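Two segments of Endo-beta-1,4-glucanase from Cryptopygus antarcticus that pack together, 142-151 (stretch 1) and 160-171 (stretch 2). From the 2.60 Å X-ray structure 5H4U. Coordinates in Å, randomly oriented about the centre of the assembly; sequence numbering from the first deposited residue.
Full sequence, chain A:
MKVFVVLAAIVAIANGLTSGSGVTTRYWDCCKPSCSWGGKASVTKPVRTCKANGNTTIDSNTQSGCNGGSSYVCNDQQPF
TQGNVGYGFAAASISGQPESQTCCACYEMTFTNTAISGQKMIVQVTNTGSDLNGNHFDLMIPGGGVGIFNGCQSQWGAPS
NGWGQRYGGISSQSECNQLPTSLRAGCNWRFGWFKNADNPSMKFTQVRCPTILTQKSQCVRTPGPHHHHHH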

# COMPACT_ATOMS: atom_id res chain seq x y z
N PRO A 142 -3.50 1.38 7.03
CA PRO A 142 -4.16 0.55 8.04
C PRO A 142 -5.45 1.19 8.53
O PRO A 142 -5.47 2.34 8.95
CB PRO A 142 -3.12 0.46 9.15
CG PRO A 142 -1.84 0.75 8.50
CD PRO A 142 -2.13 1.72 7.42
N GLY A 143 -6.54 0.45 8.40
CA GLY A 143 -7.82 0.95 8.81
C GLY A 143 -8.65 1.53 7.70
O GLY A 143 -9.79 1.94 7.96
N GLY A 144 -8.10 1.65 6.48
CA GLY A 144 -8.86 2.18 5.37
C GLY A 144 -9.79 1.21 4.66
O GLY A 144 -10.36 1.60 3.64
N GLY A 145 -10.01 0.02 5.19
CA GLY A 145 -10.87 -0.97 4.54
C GLY A 145 -10.12 -2.12 3.90
O GLY A 145 -9.04 -1.93 3.32
N VAL A 146 -10.69 -3.32 3.98
CA VAL A 146 -10.04 -4.49 3.40
C VAL A 146 -10.36 -4.64 1.92
O VAL A 146 -9.54 -5.10 1.13
CB VAL A 146 -10.42 -5.76 4.18
CG1 VAL A 146 -9.74 -5.77 5.53
CG2 VAL A 146 -11.92 -5.82 4.35
N GLY A 147 -11.57 -4.31 1.50
CA GLY A 147 -11.85 -4.43 0.09
C GLY A 147 -12.25 -5.85 -0.27
O GLY A 147 -12.77 -6.61 0.54
N ILE A 148 -11.94 -6.22 -1.52
CA ILE A 148 -12.28 -7.54 -2.03
C ILE A 148 -11.73 -8.64 -1.13
O ILE A 148 -12.43 -9.60 -0.80
CB ILE A 148 -11.79 -7.67 -3.49
CG1 ILE A 148 -12.70 -6.87 -4.42
CG2 ILE A 148 -11.72 -9.13 -3.94
CD1 ILE A 148 -12.13 -6.68 -5.79
N PHE A 149 -10.48 -8.51 -0.69
CA PHE A 149 -9.82 -9.51 0.13
C PHE A 149 -9.72 -9.05 1.59
O PHE A 149 -9.96 -7.89 1.92
CB PHE A 149 -8.42 -9.83 -0.42
CG PHE A 149 -8.40 -10.19 -1.89
CD1 PHE A 149 -8.60 -11.49 -2.31
CD2 PHE A 149 -8.15 -9.22 -2.84
CE1 PHE A 149 -8.56 -11.81 -3.66
CE2 PHE A 149 -8.12 -9.54 -4.18
CZ PHE A 149 -8.33 -10.83 -4.60
N ASN A 150 -9.37 -10.00 2.47
CA ASN A 150 -9.20 -9.73 3.90
C ASN A 150 -8.34 -10.83 4.52
O ASN A 150 -8.86 -11.89 4.87
CB ASN A 150 -10.54 -9.64 4.61
CG ASN A 150 -10.39 -9.42 6.14
OD1 ASN A 150 -9.32 -9.02 6.63
ND2 ASN A 150 -11.45 -9.67 6.88
N GLY A 151 -7.05 -10.58 4.69
CA GLY A 151 -6.31 -11.47 5.55
C GLY A 151 -6.08 -10.92 6.94
O GLY A 151 -5.28 -11.47 7.71
N SER A 160 -14.81 -9.88 10.68
CA SER A 160 -14.92 -10.55 9.38
C SER A 160 -14.93 -9.57 8.23
O SER A 160 -14.48 -9.92 7.13
CB SER A 160 -16.18 -11.41 9.30
OG SER A 160 -15.97 -12.68 9.90
N ASN A 161 -15.39 -8.35 8.46
CA ASN A 161 -15.49 -7.33 7.43
C ASN A 161 -14.33 -6.34 7.48
O ASN A 161 -14.37 -5.32 6.80
CB ASN A 161 -16.83 -6.59 7.57
N GLY A 162 -13.29 -6.65 8.26
CA GLY A 162 -12.25 -5.69 8.56
C GLY A 162 -12.64 -4.69 9.65
O GLY A 162 -13.68 -4.77 10.32
N TRP A 163 -11.73 -3.74 9.86
CA TRP A 163 -11.97 -2.68 10.81
C TRP A 163 -12.90 -1.68 10.14
O TRP A 163 -12.57 -1.14 9.07
CB TRP A 163 -10.68 -2.01 11.25
CG TRP A 163 -9.74 -2.97 11.89
CD1 TRP A 163 -9.88 -3.58 13.11
CD2 TRP A 163 -8.52 -3.43 11.35
NE1 TRP A 163 -8.81 -4.39 13.35
CE2 TRP A 163 -7.94 -4.31 12.29
CE3 TRP A 163 -7.84 -3.17 10.16
CZ2 TRP A 163 -6.72 -4.95 12.07
CZ3 TRP A 163 -6.62 -3.80 9.94
CH2 TRP A 163 -6.07 -4.68 10.89
N GLY A 164 -14.06 -1.47 10.73
CA GLY A 164 -15.02 -0.56 10.15
C GLY A 164 -15.66 -1.17 8.92
O GLY A 164 -15.89 -2.38 8.83
N GLN A 165 -15.87 -0.33 7.90
CA GLN A 165 -16.51 -0.77 6.67
C GLN A 165 -15.56 -1.60 5.84
O GLN A 165 -14.37 -1.29 5.73
CB GLN A 165 -16.92 0.45 5.85
CG GLN A 165 -17.74 1.44 6.60
CD GLN A 165 -19.20 1.09 6.68
OE1 GLN A 165 -19.58 -0.09 6.60
NE2 GLN A 165 -20.05 2.12 6.81
N ARG A 166 -16.11 -2.60 5.16
CA ARG A 166 -15.27 -3.35 4.25
C ARG A 166 -14.64 -2.44 3.22
O ARG A 166 -13.52 -2.68 2.77
CB ARG A 166 -16.09 -4.44 3.59
CG ARG A 166 -15.36 -5.19 2.55
CD ARG A 166 -15.71 -6.61 2.70
NE ARG A 166 -14.71 -7.47 2.09
CZ ARG A 166 -14.30 -8.61 2.62
NH1 ARG A 166 -13.38 -9.32 1.98
NH2 ARG A 166 -14.76 -9.02 3.80
N TYR A 167 -15.32 -1.34 2.88
CA TYR A 167 -14.83 -0.36 1.92
C TYR A 167 -14.76 1.03 2.55
O TYR A 167 -15.79 1.68 2.74
CB TYR A 167 -15.74 -0.33 0.71
CG TYR A 167 -15.60 -1.57 -0.13
CD1 TYR A 167 -14.62 -1.66 -1.09
CD2 TYR A 167 -16.46 -2.64 0.05
CE1 TYR A 167 -14.48 -2.78 -1.86
CE2 TYR A 167 -16.34 -3.77 -0.71
CZ TYR A 167 -15.35 -3.84 -1.67
OH TYR A 167 -15.24 -4.97 -2.44
N GLY A 168 -13.55 1.52 2.80
CA GLY A 168 -13.33 2.79 3.46
C GLY A 168 -12.87 2.65 4.89
O GLY A 168 -12.27 3.59 5.43
N GLY A 169 -13.18 1.53 5.53
CA GLY A 169 -12.66 1.25 6.85
C GLY A 169 -13.32 2.10 7.91
O GLY A 169 -14.52 2.38 7.86
N ILE A 170 -12.49 2.60 8.85
CA ILE A 170 -13.01 3.27 10.02
C ILE A 170 -13.32 4.72 9.67
O ILE A 170 -12.85 5.25 8.67
CB ILE A 170 -12.00 3.18 11.18
CG1 ILE A 170 -10.77 4.01 10.86
CG2 ILE A 170 -11.55 1.76 11.39
CD1 ILE A 170 -9.74 4.04 11.95
N SER A 171 -14.08 5.38 10.54
CA SER A 171 -14.53 6.74 10.27
C SER A 171 -13.84 7.79 11.11
O SER A 171 -13.84 8.96 10.74
CB SER A 171 -16.03 6.88 10.53
OG SER A 171 -16.80 6.04 9.71
O HOH W 1 -12.62 -3.44 6.44

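Neither stretch forms a regular helix or strand; each is an irregular loop rich in glycine, and the two lie backbone against backbone, burying 616 Å² between them, both sides summed. Their nearest CA atoms, those of Gly145 and Gly169, stand 3.7 Å apart, a separation that leaves no room for a CB directed across the gap from either of these two residues. A CB on Gly169 would fall 1.8 Å from Gly143 O, and one on Gly145 would fall 2.7 Å from Gly168 N; the phi/psi angles of both residues also favour glycine. Close approach lets the main chains bond directly. Ile170 N donates to Gly143 O at 2.9 Å, and the same carbonyl oxygen, Gly143 O, receives a CA-H...O contact from Gly169 CA at 3.2 Å. Further along, Gly147 N donates to Arg166 O at 2.8 Å. Stretch 2 braces its own turn with a bond from Gln165 N to Gly169 O (3.0 Å) and a weak return bond from Gly169 N to Gln165 O (3.1 Å). A water links the loops as well, its oxygen accepting from Val146 N at 3.1 Å and lying 2.6 Å from Asn161 O and 2.9 Å from Gln165 O.

Arg166 is the most extensively covered residue of the contact. Its CA-to-CB bond points sideways, but the long chain brings the guanidinium back to the carbonyls of stretch 1. Arg166 NE donates to Gly147 O at 2.6 Å, and Arg166 NH1 to Ile148 O at 3.0 Å; a weak bond also runs from Arg166 NH1 to Gly147 O at 3.1 Å. Both oxygens lie near the guanidinium plane, where its N-H groups point, while Val146 CG2 covers one face. A planar group with several donors is well suited to satisfying successive carbonyls.

The CA-to-CB bond of Val146 points toward stretch 2, carrying a compact, branched side chain. Val146 CG2 packs 3.9 Å from Arg166 CG, and Val146 CG1 lies 3.9 Å from Gly162 CA. Here too glycine is needed: a CB on Gly162 would clash with Val146 CG1 at 2.9 Å. Asn150, whose CA-to-CB bond also points toward stretch 2, gives a weak bond from Asn150 ND2 to Ser160 O at 3.1 Å.

Tyr167 starts away from stretch 1, yet its ring returns to it. Gly147 CA sits 4.1 Å from the centroid of the Tyr167 ring in an off-centre CH-pi contact; the backbone angles of Gly147 call for glycine, since a CB would be jammed against the preceding carbonyl oxygen. Near the start of stretch 1, Gly143 N lies 4.2 Å from Trp163 CE3, placing a buried aromatic ring beside the glycine backbone.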